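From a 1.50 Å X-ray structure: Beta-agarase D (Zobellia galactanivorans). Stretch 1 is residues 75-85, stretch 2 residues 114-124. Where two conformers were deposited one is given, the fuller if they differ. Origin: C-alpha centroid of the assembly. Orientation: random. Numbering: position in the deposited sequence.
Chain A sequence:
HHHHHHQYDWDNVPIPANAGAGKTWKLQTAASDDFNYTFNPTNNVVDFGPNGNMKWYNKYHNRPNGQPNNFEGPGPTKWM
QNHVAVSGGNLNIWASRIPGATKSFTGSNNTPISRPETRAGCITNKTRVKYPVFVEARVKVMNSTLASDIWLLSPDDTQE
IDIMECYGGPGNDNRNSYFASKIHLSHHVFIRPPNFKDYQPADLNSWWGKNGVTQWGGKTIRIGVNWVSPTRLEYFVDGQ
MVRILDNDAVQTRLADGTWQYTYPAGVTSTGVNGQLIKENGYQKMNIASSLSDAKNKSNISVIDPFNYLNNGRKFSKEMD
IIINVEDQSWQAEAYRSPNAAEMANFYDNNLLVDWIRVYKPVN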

ATOM      1  N   GLY A  75      -3.254  14.126  -5.486  1.00  6.08           N
ATOM      2  CA  GLY A  75      -4.016  15.150  -4.785  1.00  6.16           C
ATOM      3  C   GLY A  75      -3.193  16.397  -4.522  1.00  5.81           C
ATOM      4  O   GLY A  75      -2.389  16.805  -5.365  1.00  6.38           O
ATOM      5  N   PRO A  76      -3.391  17.012  -3.346  1.00  5.50           N
ATOM      6  CA  PRO A  76      -2.591  18.162  -2.974  1.00  5.74           C
ATOM      7  C   PRO A  76      -1.325  17.750  -2.191  1.00  5.57           C
ATOM      8  O   PRO A  76      -0.768  18.565  -1.448  1.00  6.31           O
ATOM      9  CB  PRO A  76      -3.571  18.955  -2.109  1.00  6.14           C
ATOM     10  CG  PRO A  76      -4.270  17.863  -1.337  1.00  4.96           C
ATOM     11  CD  PRO A  76      -4.445  16.737  -2.341  1.00  5.80           C
ATOM     12  N   THR A  77      -0.863  16.503  -2.363  1.00  5.39           N
ATOM     13  CA  THR A  77       0.403  16.067  -1.752  1.00  5.72           C
ATOM     14  C   THR A  77       1.601  16.690  -2.464  1.00  5.84           C
ATOM     15  O   THR A  77       1.637  16.761  -3.688  1.00  7.51           O
ATOM     16  CB  THR A  77       0.564  14.558  -1.866  1.00  5.38           C
ATOM     17  OG1 THR A  77      -0.587  13.922  -1.303  1.00  5.71           O
ATOM     18  CG2 THR A  77       1.837  14.045  -1.136  1.00  4.66           C
ATOM     19  N   LYS A  78       2.575  17.146  -1.669  1.00  5.52           N
ATOM     20  CA  LYS A  78       3.908  17.460  -2.212  1.00  6.73           C
ATOM     21  C   LYS A  78       4.942  16.695  -1.405  1.00  6.42           C
ATOM     22  O   LYS A  78       5.228  17.035  -0.252  1.00  6.58           O
ATOM     23  CB  LYS A  78       4.212  18.951  -2.201  1.00  7.61           C
ATOM     24  CG  LYS A  78       5.543  19.251  -2.953  1.00  9.79           C
ATOM     25  CD  LYS A  78       6.227  20.515  -2.476  1.00 13.92           C
ATOM     26  CE  LYS A  78       6.899  20.321  -1.111  1.00 13.03           C
ATOM     27  NZ  LYS A  78       7.789  21.487  -0.762  1.00 12.98           N
ATOM     28  N   TRP A  79       5.517  15.659  -2.006  1.00  6.38           N
ATOM     29  CA  TRP A  79       6.552  14.917  -1.318  1.00  6.71           C
ATOM     30  C   TRP A  79       7.800  15.774  -1.126  1.00  7.35           C
ATOM     31  O   TRP A  79       8.186  16.549  -2.015  1.00  8.86           O
ATOM     32  CB  TRP A  79       6.874  13.620  -2.042  1.00  6.73           C
ATOM     33  CG  TRP A  79       5.792  12.607  -1.946  1.00  5.54           C
ATOM     34  CD1 TRP A  79       5.038  12.301  -0.846  1.00  7.22           C
ATOM     35  CD2 TRP A  79       5.360  11.751  -2.988  1.00  7.41           C
ATOM     36  NE1 TRP A  79       4.142  11.295  -1.151  1.00  7.14           N
ATOM     37  CE2 TRP A  79       4.320  10.937  -2.462  1.00  5.85           C
ATOM     38  CE3 TRP A  79       5.755  11.578  -4.322  1.00  7.33           C
ATOM     39  CZ2 TRP A  79       3.667   9.979  -3.235  1.00  7.27           C
ATOM     40  CZ3 TRP A  79       5.117  10.621  -5.079  1.00  6.73           C
ATOM     41  CH2 TRP A  79       4.089   9.827  -4.535  1.00  6.24           C
ATOM     42  N   MET A  80       8.387  15.658   0.059  1.00  7.16           N
ATOM     43  CA  MET A  80       9.495  16.508   0.470  1.00  9.33           C
ATOM     44  C   MET A  80      10.615  15.677   1.084  1.00  8.13           C
ATOM     45  O   MET A  80      10.388  14.833   1.965  1.00  7.31           O
ATOM     46  CB  MET A  80       9.020  17.566   1.467  1.00 10.18           C
ATOM     47  CG  MET A  80       9.970  18.754   1.534  1.00 13.26           C
ATOM     48  SD  MET A  80       9.325  20.036   2.563  1.00 15.64           S
ATOM     49  CE  MET A  80      10.738  21.094   2.602  1.00 12.15           C
ATOM     50  N   GLN A  81      11.839  15.925   0.625  1.00  7.98           N
ATOM     51  CA  GLN A  81      12.988  15.147   1.066  1.00  7.92           C
ATOM     52  C   GLN A  81      13.145  15.172   2.579  1.00  7.38           C
ATOM     53  O   GLN A  81      13.476  14.147   3.183  1.00  7.35           O
ATOM     54  CB  GLN A  81      14.276  15.642   0.399  1.00  8.40           C
ATOM     55  CG  GLN A  81      14.636  14.932  -0.919  1.00  9.83           C
ATOM     56  CD  GLN A  81      13.578  15.109  -2.009  1.00  9.65           C
ATOM     57  OE1 GLN A  81      13.542  16.129  -2.696  1.00 11.54           O
ATOM     58  NE2 GLN A  81      12.696  14.113  -2.151  1.00  9.88           N
ATOM     59  N   ASN A  82      12.924  16.340   3.196  1.00  6.97           N
ATOM     60  CA  ASN A  82      13.250  16.475   4.623  1.00  7.15           C
ATOM     61  C   ASN A  82      12.164  15.973   5.580  1.00  7.41           C
ATOM     62  O   ASN A  82      12.268  16.179   6.795  1.00  8.31           O
ATOM     63  CB  ASN A  82      13.705  17.902   4.987  1.00  6.64           C
ATOM     64  CG  ASN A  82      12.567  18.884   5.032  1.00  9.15           C
ATOM     65  OD1 ASN A  82      11.411  18.553   4.723  1.00  8.92           O
ATOM     66  ND2 ASN A  82      12.875  20.113   5.422  1.00 11.50           N
ATOM     67  N   HIS A  83      11.135  15.324   5.026  1.00  6.30           N
ATOM     68  CA  HIS A  83      10.066  14.710   5.843  1.00  6.49           C
ATOM     69  C   HIS A  83      10.294  13.209   6.061  1.00  6.37           C
ATOM     70  O   HIS A  83       9.353  12.435   6.187  1.00  6.03           O
ATOM     71  CB  HIS A  83       8.686  14.995   5.216  1.00  6.16           C
ATOM     72  CG  HIS A  83       8.172  16.369   5.506  1.00  5.89           C
ATOM     73  ND1 HIS A  83       8.979  17.491   5.481  1.00  7.77           N
ATOM     74  CD2 HIS A  83       6.950  16.789   5.910  1.00  5.08           C
ATOM     75  CE1 HIS A  83       8.258  18.549   5.819  1.00  8.26           C
ATOM     76  NE2 HIS A  83       7.025  18.151   6.081  1.00  7.49           N
ATOM     77  N   VAL A  84      11.567  12.826   6.149  1.00  6.80           N
ATOM     78  CA  VAL A  84      12.013  11.446   6.299  1.00  6.71           C
ATOM     79  C   VAL A  84      13.181  11.473   7.269  1.00  7.42           C
ATOM     80  O   VAL A  84      14.092  12.277   7.112  1.00  7.36           O
ATOM     81  CB  VAL A  84      12.568  10.897   4.953  1.00  7.39           C
ATOM     82  CG1 VAL A  84      13.164   9.508   5.147  1.00  6.51           C
ATOM     83  CG2 VAL A  84      11.486  10.893   3.862  1.00  7.13           C
ATOM     84  N   ALA A  85      13.128  10.621   8.287  1.00  7.03           N
ATOM     85  CA  ALA A  85      14.274  10.460   9.199  1.00  7.63           C
ATOM     86  C   ALA A  85      14.268   9.046   9.772  1.00  7.38           C
ATOM     87  O   ALA A  85      13.261   8.331   9.709  1.00  7.00           O
ATOM     88  CB  ALA A  85      14.189  11.474  10.325  1.00  7.25           C
ATOM     89  N   SER A 114      -8.538  23.067  -5.965  1.00 11.71           N
ATOM     90  CA  SER A 114      -7.415  23.367  -5.061  1.00 11.87           C
ATOM     91  C   SER A 114      -7.744  23.071  -3.607  1.00 11.20           C
ATOM     92  O   SER A 114      -8.872  23.282  -3.143  1.00 10.37           O
ATOM     93  CB  SER A 114      -6.996  24.839  -5.182  1.00 13.08           C
ATOM     94  OG  SER A 114      -6.420  25.112  -6.451  1.00 18.66           O
ATOM     95  N   ARG A 115      -6.742  22.576  -2.888  1.00  9.40           N
ATOM     96  CA  ARG A 115      -6.860  22.330  -1.458  1.00  8.83           C
ATOM     97  C   ARG A 115      -5.546  22.743  -0.820  1.00  8.65           C
ATOM     98  O   ARG A 115      -4.561  22.923  -1.535  1.00  8.26           O
ATOM     99  CB  ARG A 115      -7.148  20.844  -1.183  1.00  8.13           C
ATOM    100  CG  ARG A 115      -8.495  20.320  -1.672  1.00  8.15           C
ATOM    101  CD  ARG A 115      -9.637  20.913  -0.886  1.00  6.40           C
ATOM    102  NE  ARG A 115     -10.923  20.355  -1.322  1.00  6.73           N
ATOM    103  CZ  ARG A 115     -11.707  20.841  -2.295  1.00  6.92           C
ATOM    104  NH1 ARG A 115     -11.361  21.907  -3.012  1.00  7.24           N
ATOM    105  NH2 ARG A 115     -12.854  20.218  -2.564  1.00  6.67           N
ATOM    106  N   PRO A 116      -5.510  22.890   0.519  1.00  8.33           N
ATOM    107  CA  PRO A 116      -4.224  23.103   1.184  1.00  8.55           C
ATOM    108  C   PRO A 116      -3.214  22.025   0.821  1.00  7.63           C
ATOM    109  O   PRO A 116      -3.541  20.834   0.771  1.00  7.74           O
ATOM    110  CB  PRO A 116      -4.573  23.000   2.673  1.00  8.59           C
ATOM    111  CG  PRO A 116      -6.013  23.441   2.752  1.00  9.24           C
ATOM    112  CD  PRO A 116      -6.626  22.873   1.486  1.00  8.69           C
ATOM    113  N   GLU A 117      -1.981  22.442   0.552  1.00  7.46           N
ATOM    114  CA  GLU A 117      -0.933  21.494   0.191  0.50  7.41           C
ATOM    115  C   GLU A 117      -0.437  20.734   1.407  1.00  7.67           C
ATOM    116  O   GLU A 117      -0.187  21.310   2.453  1.00  8.32           O
ATOM    117  CB  GLU A 117       0.250  22.200  -0.484  0.50  8.05           C
ATOM    118  CG  GLU A 117       1.363  21.240  -0.864  0.50  9.02           C
ATOM    119  CD  GLU A 117       2.393  21.852  -1.772  0.50 12.47           C
ATOM    120  OE1 GLU A 117       2.048  22.207  -2.918  0.50 11.63           O
ATOM    121  OE2 GLU A 117       3.558  21.954  -1.336  0.50 13.26           O
ATOM    122  N   THR A 118      -0.297  19.428   1.257  1.00  6.55           N
ATOM    123  CA  THR A 118       0.214  18.588   2.337  1.00  6.94           C
ATOM    124  C   THR A 118       1.601  18.098   1.973  1.00  6.61           C
ATOM    125  O   THR A 118       1.773  17.304   1.038  1.00  6.99           O
ATOM    126  CB  THR A 118      -0.701  17.396   2.605  1.00  6.50           C
ATOM    127  OG1 THR A 118      -2.000  17.898   2.960  1.00  7.49           O
ATOM    128  CG2 THR A 118      -0.147  16.578   3.768  1.00  8.24           C
ATOM    129  N   ARG A 119       2.585  18.578   2.722  1.00  5.87           N
ATOM    130  CA  ARG A 119       3.961  18.146   2.528  1.00  6.19           C
ATOM    131  C   ARG A 119       4.105  16.804   3.218  1.00  6.32           C
ATOM    132  O   ARG A 119       3.585  16.620   4.313  1.00  6.31           O
ATOM    133  CB  ARG A 119       4.925  19.166   3.143  1.00  6.34           C
ATOM    134  CG  ARG A 119       4.683  20.607   2.647  1.00  7.19           C
ATOM    135  CD  ARG A 119       5.817  21.557   3.064  1.00  8.86           C
ATOM    136  NE  ARG A 119       6.098  21.513   4.496  1.00  8.48           N
ATOM    137  CZ  ARG A 119       7.108  22.153   5.081  1.00  9.13           C
ATOM    138  NH1 ARG A 119       7.921  22.925   4.350  1.00  9.26           N
ATOM    139  NH2 ARG A 119       7.295  22.026   6.392  1.00 10.73           N
ATOM    140  N   ALA A 120       4.819  15.866   2.594  1.00  6.43           N
ATOM    141  CA  ALA A 120       4.909  14.507   3.152  1.00  5.82           C
ATOM    142  C   ALA A 120       6.163  13.783   2.683  1.00  6.04           C
ATOM    143  O   ALA A 120       6.642  14.021   1.601  1.00  6.14           O
ATOM    144  CB  ALA A 120       3.674  13.704   2.740  1.00  7.37           C
ATOM    145  N   GLY A 121       6.635  12.833   3.462  1.00  5.57           N
ATOM    146  CA  GLY A 121       7.817  12.088   3.041  1.00  5.62           C
ATOM    147  C   GLY A 121       7.489  10.901   2.136  1.00  5.33           C
ATOM    148  O   GLY A 121       6.368  10.376   2.140  1.00  4.99           O
ATOM    149  N   CYS A 122       8.493  10.466   1.384  1.00  6.13           N
ATOM    150  CA  CYS A 122       8.376   9.325   0.488  1.00  5.97           C
ATOM    151  C   CYS A 122       9.767   8.759   0.316  1.00  6.32           C
ATOM    152  O   CYS A 122      10.699   9.525   0.041  1.00  7.32           O
ATOM    153  CB  CYS A 122       7.827   9.774  -0.872  1.00  6.14           C
ATOM    154  SG  CYS A 122       7.470   8.411  -2.007  1.00  7.31           S
ATOM    155  N   ILE A 123       9.913   7.445   0.480  1.00  5.84           N
ATOM    156  CA  ILE A 123      11.208   6.804   0.292  1.00  6.05           C
ATOM    157  C   ILE A 123      11.087   5.606  -0.617  1.00  5.64           C
ATOM    158  O   ILE A 123      10.015   5.000  -0.727  1.00  5.77           O
ATOM    159  CB  ILE A 123      11.860   6.381   1.642  1.00  5.79           C
ATOM    160  CG1 ILE A 123      11.117   5.198   2.261  1.00  5.89           C
ATOM    161  CG2 ILE A 123      11.915   7.569   2.594  1.00  7.58           C
ATOM    162  CD1 ILE A 123      11.781   4.697   3.555  1.00  6.73           C
ATOM    163  N   THR A 124      12.221   5.227  -1.215  1.00  5.57           N
ATOM    164  CA  THR A 124      12.327   4.040  -2.066  1.00  5.46           C
ATOM    165  C   THR A 124      13.518   3.188  -1.596  1.00  5.08           C
ATOM    166  O   THR A 124      14.595   3.731  -1.316  1.00  5.96           O
ATOM    167  CB  THR A 124      12.615   4.478  -3.501  1.00  5.40           C
ATOM    168  OG1 THR A 124      11.560   5.335  -3.965  1.00  6.34           O
ATOM    169  CG2 THR A 124      12.695   3.284  -4.426  1.00  7.28           C
TER

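The contact is a short parallel pairing of two β-strands, held by a ladder of four backbone hydrogen bonds and extended at its C-terminal end by side-chain packing around Trp 79, His 83 and Val 84. The register is direct: Thr 77 pairs with Thr 118, Lys 78 with Arg 119, and Trp 79 with Ala 120, each at a CA–CA distance of 4.8 Å. The strand axes are inclined to each other by 30° and run in the same N-to-C sense, while the paired CA–CA spacing stays constant.

The hydrogen bonds alternate in direction, as a parallel ladder requires. Thr 118 N donates to Pro 76 O (2.9 Å, 166°), and Lys 78 N to Thr 118 O (2.8 Å, 168°); Ala 120 N then donates to Lys 78 O (3.1 Å, 148°), and Met 80 N to Ala 120 O (2.8 Å, 152°). The latter two are the more bent at hydrogen. The same carbonyls also receive CA-H...O contacts, the shortest from Trp 79 CA to Ala 120 O at 3.1 Å.

Side chains of paired residues share a face of the sheet. On the face bearing Thr 77, Thr 118, Trp 79 and Ala 120, small groups meet the indole: Ala 120 CB lies 4.1 Å from Trp 79 CD1. Beyond the paired segment, Cys 122 covers one face of this ring. Its CB stands 3.7 Å from the centroid of the Trp 79 five-membered ring and its SG 4.0 Å from that of the six-membered ring, both 10° off the normal, so the Cys 122 side chain spans the fused system.

The face bearing Lys 78 and Arg 119 is more polar. Glu 117 OE2 approaches Lys 78 CB to 3.2 Å, yet Lys 78 NZ remains 4.3 Å from Glu 117 OE2, beyond salt-bridge range. Arg 119 offers a face of its guanidinium to Met 80 SD, 3.7 Å from Arg 119 NH1, and to His 83 CE1, 3.7 Å from Arg 119 NH2. That NH2 lies near the plane of the imidazole, at its edge, so the two planar groups do not stack.

A type I turn from Met 80 to His 83, with His 83 N bonded to Met 80 O at 3.2 Å, redirects the first stretch and brings His 83 beside Gly 121. Their CA atoms are 4.4 Å apart, and Gly 121 CA makes a CA-H...O contact with His 83 O at 3.5 Å. An ideal CB on Gly 121 would fall 2.2 Å from His 83 O, a clash. Apolar packing follows, with Val 84 CG1 3.4 Å from Ile 123 CG2.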